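Local atomic coordinates of beta-fructofuranosidase (Arthrobacter, PDB entry 3WPU), a protein that belongs to the levansucrase/invertase family of the beta-fructosidase clan, whose members are built on a five-bladed beta-propeller. Residues Q71-D76 against L105-R110; Q150-Q155 against F179-F184; F157-Q162 against F184-D189; D197-L202 against L225-G230. One frame throughout, in Å; residues are numbered along the deposited sequence.

Contact 1 of 4, residues Q71-D76 against L105-R110; sequences QVWVWD and LGFDDR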
loop_
_atom_site.group_PDB
_atom_site.type_symbol
_atom_site.label_atom_id
_atom_site.label_comp_id
_atom_site.label_asym_id
_atom_site.label_seq_id
_atom_site.Cartn_x
_atom_site.Cartn_y
_atom_site.Cartn_z
ATOM N N GLN A 71 1.022 -20.995 -9.187
ATOM C CA GLN A 71 2.166 -20.832 -10.088
ATOM C C GLN A 71 3.287 -20.030 -9.429
ATOM O O GLN A 71 4.462 -20.319 -9.645
ATOM C CB GLN A 71 1.781 -20.112 -11.384
ATOM C CG GLN A 71 0.894 -20.867 -12.349
ATOM C CD GLN A 71 0.470 -19.946 -13.471
ATOM O OE1 GLN A 71 1.253 -19.677 -14.382
ATOM N NE2 GLN A 71 -0.744 -19.390 -13.367
ATOM N N VAL A 72 2.905 -18.990 -8.683
ATOM C CA VAL A 72 3.832 -18.111 -7.978
ATOM C C VAL A 72 3.304 -17.778 -6.571
ATOM O O VAL A 72 2.126 -18.023 -6.267
ATOM C CB VAL A 72 4.038 -16.756 -8.725
ATOM C CG1 VAL A 72 4.946 -16.925 -9.938
ATOM C CG2 VAL A 72 2.718 -16.106 -9.095
ATOM N N TRP A 73 4.185 -17.243 -5.726
ATOM C CA TRP A 73 3.770 -16.578 -4.494
ATOM C C TRP A 73 3.488 -15.146 -4.882
ATOM O O TRP A 73 4.272 -14.558 -5.600
ATOM C CB TRP A 73 4.863 -16.554 -3.438
ATOM C CG TRP A 73 5.331 -17.882 -2.878
ATOM C CD1 TRP A 73 6.572 -18.404 -3.001
ATOM C CD2 TRP A 73 4.592 -18.782 -2.047
ATOM N NE1 TRP A 73 6.652 -19.614 -2.308
ATOM C CE2 TRP A 73 5.448 -19.847 -1.713
ATOM C CE3 TRP A 73 3.291 -18.782 -1.528
ATOM C CZ2 TRP A 73 5.032 -20.909 -0.904
ATOM C CZ3 TRP A 73 2.878 -19.847 -0.760
ATOM C CH2 TRP A 73 3.750 -20.880 -0.438
ATOM N N VAL A 74 2.385 -14.612 -4.388
ATOM C CA VAL A 74 1.984 -13.235 -4.700
ATOM C C VAL A 74 1.842 -12.476 -3.404
ATOM O O VAL A 74 1.239 -12.986 -2.468
ATOM C CB VAL A 74 0.601 -13.234 -5.396
ATOM C CG1 VAL A 74 0.173 -11.807 -5.700
ATOM C CG2 VAL A 74 0.619 -14.068 -6.666
ATOM N N TRP A 75 2.303 -11.222 -3.341
ATOM C CA TRP A 75 1.984 -10.404 -2.165
ATOM C C TRP A 75 1.619 -8.995 -2.580
ATOM O O TRP A 75 0.565 -8.845 -3.238
ATOM C CB TRP A 75 2.989 -10.526 -1.003
ATOM C CG TRP A 75 4.491 -10.137 -1.161
ATOM C CD1 TRP A 75 5.143 -9.185 -0.415
ATOM C CD2 TRP A 75 5.509 -10.719 -2.012
ATOM N NE1 TRP A 75 6.453 -9.128 -0.740
ATOM C CE2 TRP A 75 6.716 -10.045 -1.726
ATOM C CE3 TRP A 75 5.523 -11.750 -2.975
ATOM C CZ2 TRP A 75 7.912 -10.336 -2.382
ATOM C CZ3 TRP A 75 6.712 -12.041 -3.626
ATOM C CH2 TRP A 75 7.899 -11.346 -3.320
ATOM N N ASP A 76 2.400 -7.986 -2.227
ATOM C CA ASP A 76 1.952 -6.600 -2.470
ATOM C C ASP A 76 1.444 -6.430 -3.905
ATOM O O ASP A 76 2.142 -6.772 -4.852
ATOM C CB ASP A 76 3.050 -5.571 -2.298
ATOM C CG ASP A 76 3.777 -5.641 -0.980
ATOM O OD1 ASP A 76 3.556 -6.533 -0.153
ATOM O OD2 ASP A 76 4.626 -4.757 -0.797
ATOM N N LEU A 105 10.301 -21.423 -3.780
ATOM C CA LEU A 105 10.928 -20.779 -2.630
ATOM C C LEU A 105 10.100 -20.941 -1.351
ATOM O O LEU A 105 8.870 -21.012 -1.400
ATOM C CB LEU A 105 11.107 -19.267 -2.893
ATOM C CG LEU A 105 12.014 -18.946 -4.066
ATOM C CD1 LEU A 105 11.889 -17.472 -4.478
ATOM C CD2 LEU A 105 13.453 -19.284 -3.783
ATOM N N GLY A 106 10.779 -21.014 -0.207
ATOM C CA GLY A 106 10.104 -20.750 1.073
ATOM C C GLY A 106 9.512 -19.355 1.044
ATOM O O GLY A 106 10.172 -18.415 0.584
ATOM N N PHE A 107 8.259 -19.235 1.487
ATOM C CA PHE A 107 7.546 -17.954 1.428
ATOM C C PHE A 107 8.320 -16.852 2.130
ATOM O O PHE A 107 8.309 -15.712 1.683
ATOM C CB PHE A 107 6.123 -18.087 2.016
ATOM C CG PHE A 107 5.236 -16.911 1.751
ATOM C CD1 PHE A 107 5.076 -16.421 0.469
ATOM C CD2 PHE A 107 4.523 -16.312 2.793
ATOM C CE1 PHE A 107 4.264 -15.325 0.225
ATOM C CE2 PHE A 107 3.700 -15.238 2.557
ATOM C CZ PHE A 107 3.562 -14.737 1.272
ATOM N N ASP A 108 9.042 -17.171 3.203
ATOM C CA ASP A 108 9.785 -16.149 3.944
ATOM C C ASP A 108 11.108 -15.737 3.271
ATOM O O ASP A 108 11.751 -14.763 3.689
ATOM C CB ASP A 108 10.046 -16.610 5.379
ATOM C CG ASP A 108 8.792 -16.620 6.212
ATOM O OD1 ASP A 108 8.068 -15.606 6.207
ATOM O OD2 ASP A 108 8.547 -17.621 6.903
ATOM N N ASP A 109 11.504 -16.462 2.230
ATOM C CA ASP A 109 12.703 -16.121 1.468
ATOM C C ASP A 109 12.364 -15.304 0.235
ATOM O O ASP A 109 13.231 -15.043 -0.590
ATOM C CB ASP A 109 13.476 -17.382 1.069
ATOM C CG ASP A 109 14.038 -18.121 2.262
ATOM O OD1 ASP A 109 14.466 -17.466 3.224
ATOM O OD2 ASP A 109 14.054 -19.377 2.245
ATOM N N ARG A 110 11.102 -14.900 0.120
ATOM C CA ARG A 110 10.635 -14.258 -1.104
ATOM C C ARG A 110 11.257 -12.889 -1.322
ATOM O O ARG A 110 11.368 -12.438 -2.465
ATOM C CB ARG A 110 9.107 -14.110 -1.094
ATOM C CG ARG A 110 8.511 -13.108 -0.085
ATOM C CD ARG A 110 6.976 -13.212 0.024
ATOM N NE ARG A 110 6.401 -12.278 1.000
ATOM C CZ ARG A 110 6.296 -12.462 2.311
ATOM N NH1 ARG A 110 6.707 -13.604 2.869
ATOM N NH2 ARG A 110 5.756 -11.503 3.074
#

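Contact 2 of 4, residues Q150-Q155 against F179-F184; sequences QIFEDQ and FTDVAF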
loop_
_atom_site.group_PDB
_atom_site.type_symbol
_atom_site.label_atom_id
_atom_site.label_comp_id
_atom_site.label_asym_id
_atom_site.label_seq_id
_atom_site.Cartn_x
_atom_site.Cartn_y
_atom_site.Cartn_z
ATOM N N GLN A 150 20.078 -1.902 -14.396
ATOM C CA GLN A 150 20.762 -0.834 -15.143
ATOM C C GLN A 150 21.209 0.394 -14.360
ATOM O O GLN A 150 22.194 1.037 -14.735
ATOM C CB GLN A 150 19.970 -0.407 -16.356
ATOM C CG GLN A 150 18.573 0.057 -16.157
ATOM C CD GLN A 150 17.882 0.206 -17.506
ATOM O OE1 GLN A 150 17.674 1.299 -17.968
ATOM N NE2 GLN A 150 17.644 -0.887 -18.162
ATOM N N ILE A 151 20.491 0.739 -13.299
ATOM C CA ILE A 151 20.745 2.005 -12.588
ATOM C C ILE A 151 21.881 1.954 -11.576
ATOM O O ILE A 151 22.317 3.003 -11.084
ATOM C CB ILE A 151 19.465 2.529 -11.883
ATOM C CG1 ILE A 151 19.012 1.595 -10.752
ATOM C CG2 ILE A 151 18.367 2.782 -12.915
ATOM C CD1 ILE A 151 17.809 2.090 -9.975
ATOM N N PHE A 152 22.316 0.752 -11.206
ATOM C CA PHE A 152 23.303 0.586 -10.138
ATOM C C PHE A 152 24.734 0.729 -10.624
ATOM O O PHE A 152 25.185 -0.020 -11.484
ATOM C CB PHE A 152 23.101 -0.748 -9.433
ATOM C CG PHE A 152 21.777 -0.821 -8.733
ATOM C CD1 PHE A 152 21.561 -0.116 -7.552
ATOM C CD2 PHE A 152 20.723 -1.534 -9.293
ATOM C CE1 PHE A 152 20.314 -0.142 -6.938
ATOM C CE2 PHE A 152 19.492 -1.570 -8.673
ATOM C CZ PHE A 152 19.295 -0.872 -7.489
ATOM N N GLU A 153 25.420 1.727 -10.076
ATOM C CA GLU A 153 26.822 1.955 -10.385
ATOM C C GLU A 153 27.632 0.699 -10.033
ATOM O O GLU A 153 28.434 0.217 -10.841
ATOM C CB GLU A 153 27.331 3.179 -9.616
ATOM C CG GLU A 153 26.735 4.529 -10.070
ATOM C CD GLU A 153 25.435 4.974 -9.354
ATOM O OE1 GLU A 153 24.698 4.140 -8.828
ATOM O OE2 GLU A 153 25.132 6.205 -9.326
ATOM N N ASP A 154 27.388 0.153 -8.844
ATOM C CA ASP A 154 28.033 -1.062 -8.350
ATOM C C ASP A 154 27.266 -2.303 -8.798
ATOM O O ASP A 154 26.219 -2.664 -8.245
ATOM C CB ASP A 154 28.164 -1.002 -6.829
ATOM C CG ASP A 154 28.929 -2.177 -6.242
ATOM O OD1 ASP A 154 29.227 -3.147 -6.957
ATOM O OD2 ASP A 154 29.220 -2.111 -5.033
ATOM N N GLN A 155 27.804 -2.955 -9.819
ATOM C CA GLN A 155 27.168 -4.121 -10.425
ATOM C C GLN A 155 27.506 -5.448 -9.774
ATOM O O GLN A 155 27.123 -6.480 -10.304
ATOM C CB GLN A 155 27.528 -4.186 -11.901
ATOM C CG GLN A 155 26.931 -3.060 -12.694
ATOM C CD GLN A 155 25.455 -3.284 -13.000
ATOM O OE1 GLN A 155 24.595 -2.439 -12.700
ATOM N NE2 GLN A 155 25.160 -4.419 -13.563
ATOM N N PHE A 179 8.394 2.037 -8.939
ATOM C CA PHE A 179 8.700 0.895 -8.092
ATOM C C PHE A 179 9.969 1.103 -7.286
ATOM O O PHE A 179 10.624 2.122 -7.382
ATOM C CB PHE A 179 8.743 -0.387 -8.932
ATOM C CG PHE A 179 9.931 -0.481 -9.865
ATOM C CD1 PHE A 179 10.992 -1.339 -9.588
ATOM C CD2 PHE A 179 9.991 0.307 -11.020
ATOM C CE1 PHE A 179 12.089 -1.426 -10.449
ATOM C CE2 PHE A 179 11.083 0.226 -11.874
ATOM C CZ PHE A 179 12.123 -0.638 -11.580
ATOM N N THR A 180 10.273 0.135 -6.440
ATOM C CA THR A 180 11.463 0.172 -5.630
ATOM C C THR A 180 12.452 -0.814 -6.213
ATOM O O THR A 180 12.203 -2.027 -6.237
ATOM C CB THR A 180 11.184 -0.146 -4.155
ATOM O OG1 THR A 180 10.030 0.576 -3.680
ATOM C CG2 THR A 180 12.408 0.172 -3.279
ATOM N N ASP A 181 13.583 -0.298 -6.667
ATOM C CA ASP A 181 14.576 -1.082 -7.378
ATOM C C ASP A 181 15.712 -1.302 -6.391
ATOM O O ASP A 181 16.292 -0.336 -5.921
ATOM C CB ASP A 181 15.029 -0.319 -8.630
ATOM C CG ASP A 181 15.742 -1.220 -9.661
ATOM O OD1 ASP A 181 15.765 -2.473 -9.501
ATOM O OD2 ASP A 181 16.289 -0.691 -10.654
ATOM N N VAL A 182 15.990 -2.558 -6.025
ATOM C CA VAL A 182 16.856 -2.826 -4.882
ATOM C C VAL A 182 18.031 -3.738 -5.229
ATOM O O VAL A 182 17.878 -4.781 -5.900
ATOM C CB VAL A 182 16.078 -3.459 -3.704
ATOM C CG1 VAL A 182 16.897 -3.428 -2.422
ATOM C CG2 VAL A 182 14.762 -2.734 -3.474
ATOM N N ALA A 183 19.211 -3.356 -4.766
ATOM C CA ALA A 183 20.418 -4.182 -4.920
ATOM C C ALA A 183 20.966 -4.552 -3.545
ATOM O O ALA A 183 21.043 -3.723 -2.645
ATOM C CB ALA A 183 21.483 -3.463 -5.732
ATOM N N PHE A 184 21.323 -5.828 -3.386
ATOM C CA PHE A 184 21.890 -6.337 -2.160
ATOM C C PHE A 184 23.305 -6.805 -2.440
ATOM O O PHE A 184 23.590 -7.298 -3.542
ATOM C CB PHE A 184 21.120 -7.543 -1.625
ATOM C CG PHE A 184 19.661 -7.272 -1.327
ATOM C CD1 PHE A 184 19.221 -7.111 -0.019
ATOM C CD2 PHE A 184 18.723 -7.195 -2.360
ATOM C CE1 PHE A 184 17.879 -6.882 0.247
ATOM C CE2 PHE A 184 17.370 -6.997 -2.090
ATOM C CZ PHE A 184 16.963 -6.813 -0.787
#

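Contact 3 of 4, residues F157-Q162 against F184-D189; sequences FSHQTQ and FYRNSD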
loop_
_atom_site.group_PDB
_atom_site.type_symbol
_atom_site.label_atom_id
_atom_site.label_comp_id
_atom_site.label_asym_id
_atom_site.label_seq_id
_atom_site.Cartn_x
_atom_site.Cartn_y
_atom_site.Cartn_z
ATOM N N PHE A 157 26.273 -6.790 -7.138
ATOM C CA PHE A 157 25.223 -7.231 -6.252
ATOM C C PHE A 157 25.017 -8.746 -6.285
ATOM O O PHE A 157 25.170 -9.404 -7.334
ATOM C CB PHE A 157 23.902 -6.513 -6.539
ATOM C CG PHE A 157 23.586 -6.336 -7.999
ATOM C CD1 PHE A 157 23.095 -7.399 -8.752
ATOM C CD2 PHE A 157 23.745 -5.094 -8.625
ATOM C CE1 PHE A 157 22.768 -7.236 -10.088
ATOM C CE2 PHE A 157 23.424 -4.936 -9.970
ATOM C CZ PHE A 157 22.945 -6.012 -10.697
ATOM N N SER A 158 24.671 -9.280 -5.137
ATOM C CA SER A 158 24.366 -10.714 -4.999
ATOM C C SER A 158 22.892 -11.011 -5.292
ATOM O O SER A 158 22.538 -12.121 -5.691
ATOM C CB SER A 158 24.698 -11.187 -3.607
ATOM O OG SER A 158 24.044 -10.424 -2.603
ATOM N N HIS A 159 22.041 -10.016 -5.064
ATOM C CA HIS A 159 20.589 -10.135 -5.262
ATOM C C HIS A 159 20.130 -8.825 -5.851
ATOM O O HIS A 159 20.752 -7.794 -5.614
ATOM C CB HIS A 159 19.852 -10.369 -3.949
ATOM C CG HIS A 159 20.299 -11.590 -3.214
ATOM N ND1 HIS A 159 21.497 -11.656 -2.530
ATOM C CD2 HIS A 159 19.698 -12.790 -3.046
ATOM C CE1 HIS A 159 21.622 -12.858 -1.993
ATOM N NE2 HIS A 159 20.539 -13.558 -2.281
ATOM N N GLN A 160 19.054 -8.867 -6.620
ATOM C CA GLN A 160 18.563 -7.648 -7.246
ATOM C C GLN A 160 17.063 -7.870 -7.435
ATOM O O GLN A 160 16.643 -8.768 -8.160
ATOM C CB GLN A 160 19.321 -7.387 -8.545
ATOM C CG GLN A 160 19.435 -5.914 -8.962
ATOM C CD GLN A 160 18.169 -5.350 -9.567
ATOM O OE1 GLN A 160 17.885 -5.562 -10.732
ATOM N NE2 GLN A 160 17.401 -4.596 -8.765
ATOM N N THR A 161 16.269 -7.059 -6.747
ATOM C CA THR A 161 14.822 -7.262 -6.696
ATOM C C THR A 161 14.073 -6.040 -7.127
ATOM O O THR A 161 14.620 -4.949 -7.185
ATOM C CB THR A 161 14.334 -7.571 -5.289
ATOM O OG1 THR A 161 14.601 -6.475 -4.401
ATOM C CG2 THR A 161 15.012 -8.776 -4.758
ATOM N N GLN A 162 12.803 -6.272 -7.419
ATOM C CA GLN A 162 11.812 -5.232 -7.594
ATOM C C GLN A 162 10.840 -5.349 -6.436
ATOM O O GLN A 162 10.293 -6.421 -6.159
ATOM C CB GLN A 162 11.085 -5.332 -8.925
ATOM C CG GLN A 162 11.997 -5.261 -10.133
ATOM C CD GLN A 162 11.997 -6.531 -10.955
ATOM O OE1 GLN A 162 10.976 -7.177 -11.089
ATOM N NE2 GLN A 162 13.135 -6.855 -11.559
ATOM N N PHE A 184 21.323 -5.828 -3.386
ATOM C CA PHE A 184 21.890 -6.337 -2.160
ATOM C C PHE A 184 23.305 -6.805 -2.440
ATOM O O PHE A 184 23.590 -7.298 -3.542
ATOM C CB PHE A 184 21.120 -7.543 -1.625
ATOM C CG PHE A 184 19.661 -7.272 -1.327
ATOM C CD1 PHE A 184 19.221 -7.111 -0.019
ATOM C CD2 PHE A 184 18.723 -7.195 -2.360
ATOM C CE1 PHE A 184 17.879 -6.882 0.247
ATOM C CE2 PHE A 184 17.370 -6.997 -2.090
ATOM C CZ PHE A 184 16.963 -6.813 -0.787
ATOM N N TYR A 185 24.154 -6.698 -1.418
ATOM C CA TYR A 185 25.582 -7.035 -1.543
ATOM C C TYR A 185 25.971 -7.922 -0.381
ATOM O O TYR A 185 26.439 -7.449 0.650
ATOM C CB TYR A 185 26.410 -5.756 -1.608
ATOM C CG TYR A 185 26.013 -4.877 -2.755
ATOM C CD1 TYR A 185 26.697 -4.916 -3.978
ATOM C CD2 TYR A 185 24.930 -4.010 -2.646
ATOM C CE1 TYR A 185 26.319 -4.111 -5.045
ATOM C CE2 TYR A 185 24.553 -3.205 -3.708
ATOM C CZ TYR A 185 25.232 -3.276 -4.913
ATOM O OH TYR A 185 24.863 -2.464 -5.965
ATOM N N ARG A 186 25.727 -9.223 -0.551
ATOM C CA ARG A 186 25.823 -10.180 0.548
ATOM C C ARG A 186 26.883 -11.241 0.281
ATOM O O ARG A 186 27.084 -11.650 -0.861
ATOM C CB ARG A 186 24.467 -10.844 0.789
ATOM C CG ARG A 186 23.497 -9.944 1.566
ATOM C CD ARG A 186 22.055 -10.043 1.108
ATOM N NE ARG A 186 21.269 -11.082 1.763
ATOM C CZ ARG A 186 20.155 -10.893 2.488
ATOM N NH1 ARG A 186 19.654 -9.693 2.743
ATOM N NH2 ARG A 186 19.545 -11.939 2.989
ATOM N N ASN A 187 27.564 -11.650 1.348
ATOM C CA ASN A 187 28.470 -12.789 1.301
ATOM C C ASN A 187 27.657 -14.061 1.248
ATOM O O ASN A 187 26.464 -14.056 1.542
ATOM C CB ASN A 187 29.382 -12.824 2.532
ATOM C CG ASN A 187 30.307 -11.628 2.616
ATOM O OD1 ASN A 187 30.242 -10.841 3.565
ATOM N ND2 ASN A 187 31.155 -11.473 1.628
ATOM N N SER A 188 28.322 -15.161 0.909
ATOM C CA SER A 188 27.651 -16.453 0.771
ATOM C C SER A 188 26.914 -16.857 2.045
ATOM O O SER A 188 25.894 -17.535 1.981
ATOM C CB SER A 188 28.651 -17.540 0.373
ATOM O OG SER A 188 28.015 -18.526 -0.415
ATOM N N ASP A 189 27.421 -16.423 3.198
ATOM C CA ASP A 189 26.790 -16.719 4.487
ATOM C C ASP A 189 25.650 -15.764 4.860
ATOM O O ASP A 189 25.141 -15.813 5.979
ATOM C CB ASP A 189 27.847 -16.748 5.607
ATOM C CG ASP A 189 28.520 -15.397 5.836
ATOM O OD1 ASP A 189 28.012 -14.359 5.357
ATOM O OD2 ASP A 189 29.577 -15.377 6.507
#

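Contact 4 of 4, residues D197-L202 against L225-G230; sequences DPRIAL and LLQADG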
loop_
_atom_site.group_PDB
_atom_site.type_symbol
_atom_site.label_atom_id
_atom_site.label_comp_id
_atom_site.label_asym_id
_atom_site.label_seq_id
_atom_site.Cartn_x
_atom_site.Cartn_y
_atom_site.Cartn_z
ATOM N N ASP A 197 20.769 -1.288 -1.153
ATOM C CA ASP A 197 20.613 -0.067 -1.949
ATOM C C ASP A 197 19.257 -0.089 -2.624
ATOM O O ASP A 197 19.134 -0.543 -3.756
ATOM C CB ASP A 197 21.740 0.021 -2.964
ATOM C CG ASP A 197 21.816 1.366 -3.668
ATOM O OD1 ASP A 197 20.885 2.177 -3.592
ATOM O OD2 ASP A 197 22.827 1.571 -4.362
ATOM N N PRO A 198 18.226 0.396 -1.907
ATOM C CA PRO A 198 16.885 0.526 -2.446
ATOM C C PRO A 198 16.693 1.908 -3.045
ATOM O O PRO A 198 16.964 2.905 -2.376
ATOM C CB PRO A 198 16.006 0.382 -1.219
ATOM C CG PRO A 198 16.822 0.905 -0.082
ATOM C CD PRO A 198 18.280 0.745 -0.473
ATOM N N ARG A 199 16.168 1.958 -4.259
ATOM C CA ARG A 199 15.939 3.244 -4.941
ATOM C C ARG A 199 14.543 3.319 -5.491
ATOM O O ARG A 199 13.981 2.307 -5.927
ATOM C CB ARG A 199 16.943 3.439 -6.052
ATOM C CG ARG A 199 18.383 3.326 -5.565
ATOM C CD ARG A 199 19.382 3.743 -6.616
ATOM N NE ARG A 199 20.751 3.485 -6.189
ATOM C CZ ARG A 199 21.822 3.710 -6.947
ATOM N NH1 ARG A 199 21.695 4.282 -8.135
ATOM N NH2 ARG A 199 23.025 3.388 -6.504
ATOM N N ILE A 200 13.990 4.534 -5.542
ATOM C CA ILE A 200 12.691 4.730 -6.150
ATOM C C ILE A 200 12.961 4.999 -7.625
ATOM O O ILE A 200 13.773 5.861 -7.977
ATOM C CB ILE A 200 11.901 5.867 -5.455
ATOM C CG1 ILE A 200 11.480 5.395 -4.068
ATOM C CG2 ILE A 200 10.706 6.272 -6.297
ATOM C CD1 ILE A 200 10.896 6.444 -3.164
ATOM N N ALA A 201 12.304 4.223 -8.470
ATOM C CA ALA A 201 12.590 4.159 -9.893
ATOM C C ALA A 201 11.317 4.178 -10.705
ATOM O O ALA A 201 10.221 3.947 -10.182
ATOM C CB ALA A 201 13.379 2.895 -10.208
ATOM N N LEU A 202 11.480 4.441 -12.005
ATOM C CA LEU A 202 10.375 4.495 -12.957
ATOM C C LEU A 202 10.750 3.698 -14.191
ATOM O O LEU A 202 11.882 3.785 -14.653
ATOM C CB LEU A 202 10.140 5.935 -13.421
ATOM C CG LEU A 202 9.263 6.189 -14.646
ATOM C CD1 LEU A 202 7.832 5.775 -14.395
ATOM C CD2 LEU A 202 9.299 7.686 -15.041
ATOM N N LEU A 225 15.049 7.629 -9.738
ATOM C CA LEU A 225 14.394 8.887 -9.315
ATOM C C LEU A 225 14.913 9.446 -8.004
ATOM O O LEU A 225 15.213 10.655 -7.915
ATOM C CB LEU A 225 12.885 8.683 -9.208
ATOM C CG LEU A 225 12.171 8.082 -10.429
ATOM C CD1 LEU A 225 10.710 7.894 -10.094
ATOM C CD2 LEU A 225 12.316 8.954 -11.680
ATOM N N LEU A 226 14.989 8.592 -6.983
ATOM C CA LEU A 226 15.324 9.007 -5.633
ATOM C C LEU A 226 16.023 7.950 -4.834
ATOM O O LEU A 226 15.745 6.758 -4.991
ATOM C CB LEU A 226 14.042 9.394 -4.832
ATOM C CG LEU A 226 13.162 10.503 -5.368
ATOM C CD1 LEU A 226 11.806 10.511 -4.673
ATOM C CD2 LEU A 226 13.844 11.852 -5.192
ATOM N N GLN A 227 16.970 8.391 -4.023
ATOM C CA GLN A 227 17.610 7.535 -3.025
ATOM C C GLN A 227 17.725 8.335 -1.732
ATOM O O GLN A 227 17.798 9.568 -1.751
ATOM C CB GLN A 227 18.960 7.023 -3.497
ATOM C CG GLN A 227 20.034 8.038 -3.659
ATOM C CD GLN A 227 21.248 7.443 -4.371
ATOM O OE1 GLN A 227 21.205 7.158 -5.566
ATOM N NE2 GLN A 227 22.312 7.241 -3.634
ATOM N N ALA A 228 17.742 7.640 -0.612
ATOM C CA ALA A 228 17.794 8.294 0.698
ATOM C C ALA A 228 18.927 9.323 0.781
ATOM O O ALA A 228 20.063 9.060 0.353
ATOM C CB ALA A 228 17.945 7.250 1.795
ATOM N N ASP A 229 18.601 10.494 1.316
ATOM C CA ASP A 229 19.500 11.649 1.293
ATOM C C ASP A 229 20.305 11.881 2.578
ATOM O O ASP A 229 21.427 12.422 2.530
ATOM C CB ASP A 229 18.684 12.905 1.037
ATOM C CG ASP A 229 17.717 13.204 2.168
ATOM O OD1 ASP A 229 16.888 12.338 2.510
ATOM O OD2 ASP A 229 17.809 14.294 2.772
ATOM N N GLY A 230 19.716 11.566 3.726
ATOM C CA GLY A 230 20.417 11.644 5.002
ATOM C C GLY A 230 20.121 12.876 5.813
ATOM O O GLY A 230 20.604 12.991 6.938
HETATM O O HOH W 1 18.083 4.800 -0.752
#

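Contact 1 of 4, residues Q71-D76 against L105-R110
W73 and W75, both turned to the same side of strand 72-81, pack on L105, F107 and R110 in an aromatic and cation-pi contact between a strand of the beta-propeller and a loop with a 3-10 turn at 107-109. R110 lies over one face of W75. Its chain is extended from CG to NE; R110 CD sits 3.5 Å from the centroid of the six-membered ring of W75, and R110 CZ is 4.4 Å from that of its five-membered ring, almost on the normal. The guanidinium stands almost perpendicular to the indole (89°), edge down. Its rotation is fixed from the loop side, where R110 NH1 donates to F107 O at 2.9 Å while also lying over the centre of the F107 ring. Bound glycerol is hydrogen-bonded to W75 NE1 and D76 OD2, a second to R110 NH2, which suggests that this patch borders a pocket. F107 meets one face of W73, CD1 coming within 3.5 Å of W73 CD2 with the rings inclined at 48°. At the indole edge, W73 NE1 donates to L105 O at 2.8 Å, bent to 154°.

Contact 2 of 4, residues Q150-Q155 against F179-F184
D181 is the first residue of strand 174-184 to meet the loop 150-155, which packs onto this propeller strand through I151 and F152. Its CG is anti to the backbone N (chi1 -163°), and the carboxylate reaches I151 tip to tip, D181 OD2 lying 3.2 Å from I151 CD1. The other oxygen, D181 OD1, is taken by Q160 NE2 on the neighbouring strand. The F152 ring crosses the same carboxylate with the planes 64° apart, its CE2 3.9 Å from D181 OD2. D181 O approaches the rim of that ring near its plane, 3.4 Å from F152 CZ. V182 contributes backbone alone, its carbonyl carbon lying 3.9 Å from F152 CZ. A183 then sets its methyl over the centre of the F152 ring, CB 3.7 Å from the centroid, in a CH-pi contact. I151 CG1 backs the opposite face nearer the rim. The phenyl is thus held between two aliphatic groups, and its C-H rim, which carries a slight positive charge, faces oxygen; weak electrostatics and dispersion, rather than strong polar bonds, probably join loop to strand.

Contact 3 of 4, residues F157-Q162 against F184-D189
S158 and H159 both face F184 in a classic beta bulge, where strand 159-169 of the propeller sheet pairs antiparallel with the end of strand 174-184. S158 N donates to F184 O at 2.8 Å, and H159 N reaches the same oxygen only weakly. H159 and F184 form an antiparallel hydrogen-bonded pair, F184 N returning an almost straight bond (174°) to H159 O at 3.0 Å. S158 OG, set by chi1 of 55° between the backbone N and the carbonyl carbon, accepts from R186 N at 2.9 Å. It is also hydrogen-bonded to H159 ND1 at 2.8 Å, so one hydroxyl ties the bulge to the departing chain and holds the imidazole. The F184 ring lies against H159 CB, and T161 OG1 meets its edge 3.6 Å from F184 CE2. Further out, F157 CB sits over one face of Y185 toward its rim, in a CH-pi contact. Y185 OH is hydrogen-bonded to D154 O and also lies at the edge of the F157 ring, in its plane, 3.9 Å from F157 CD2.

Contact 4 of 4, residues D197-L202 against L225-G230
The R199 guanidinium carries Q227 OE1 over one face, toward its rim and 3.8 Å from R199 NE, and takes D197 OD1 at its edge, in plane. The two long side chains, R199 and Q227, lie side by side and point the same way, with their flat groups 40° apart. D197 is gripped side-on: R199 NE donates to D197 OD1 at 2.9 Å and R199 NH2 to D197 OD2 at 2.8 Å, both on the syn sides of the carboxylate. Further salt bridges run from R199 NH1 to D224 and from R199 NH2 to E153, so three acids meet this buried cation and probably offset its charge. Strands 197-210 and 213-226 form an antiparallel beta hairpin of the propeller, disturbed here by a classic beta bulge: L225 and L226 both face I200. I200 O accepts from L225 N at 2.8 Å and L226 N at 3.2 Å, while I200 N donates to L226 O at 2.9 Å. L225 extends CD1 to L202 CB, 3.9 Å away, and I200 and L226 share the sheet face that packs on M261. Beyond the paired backbone, a water donates to P198 O at 2.7 Å and accepts from A228 N.

Overall arrangement
All four contacts reach one large mixed sheet, in which strands 72-81, 159-169, 174-184, 197-210 and 213-226 follow one another as neighbours, the first pair parallel and the rest antiparallel. Contact 1 closes before the others open; contacts 2 and 3 interleave along the chain and share F184; contact 4 comes last. Centres of contacts 2 and 3 lie about 10 Å apart and those of 2 and 4 about 9 Å, with probable direct hydrogen bonds between them, whereas the centres of contacts 1 and 4 are about 24 Å apart. Contact 2 is therefore the middle link, its strand 174-184 bridging contacts 3 and 4. The run of four antiparallel strands is consistent with one propeller blade, next to the strand of contact 1.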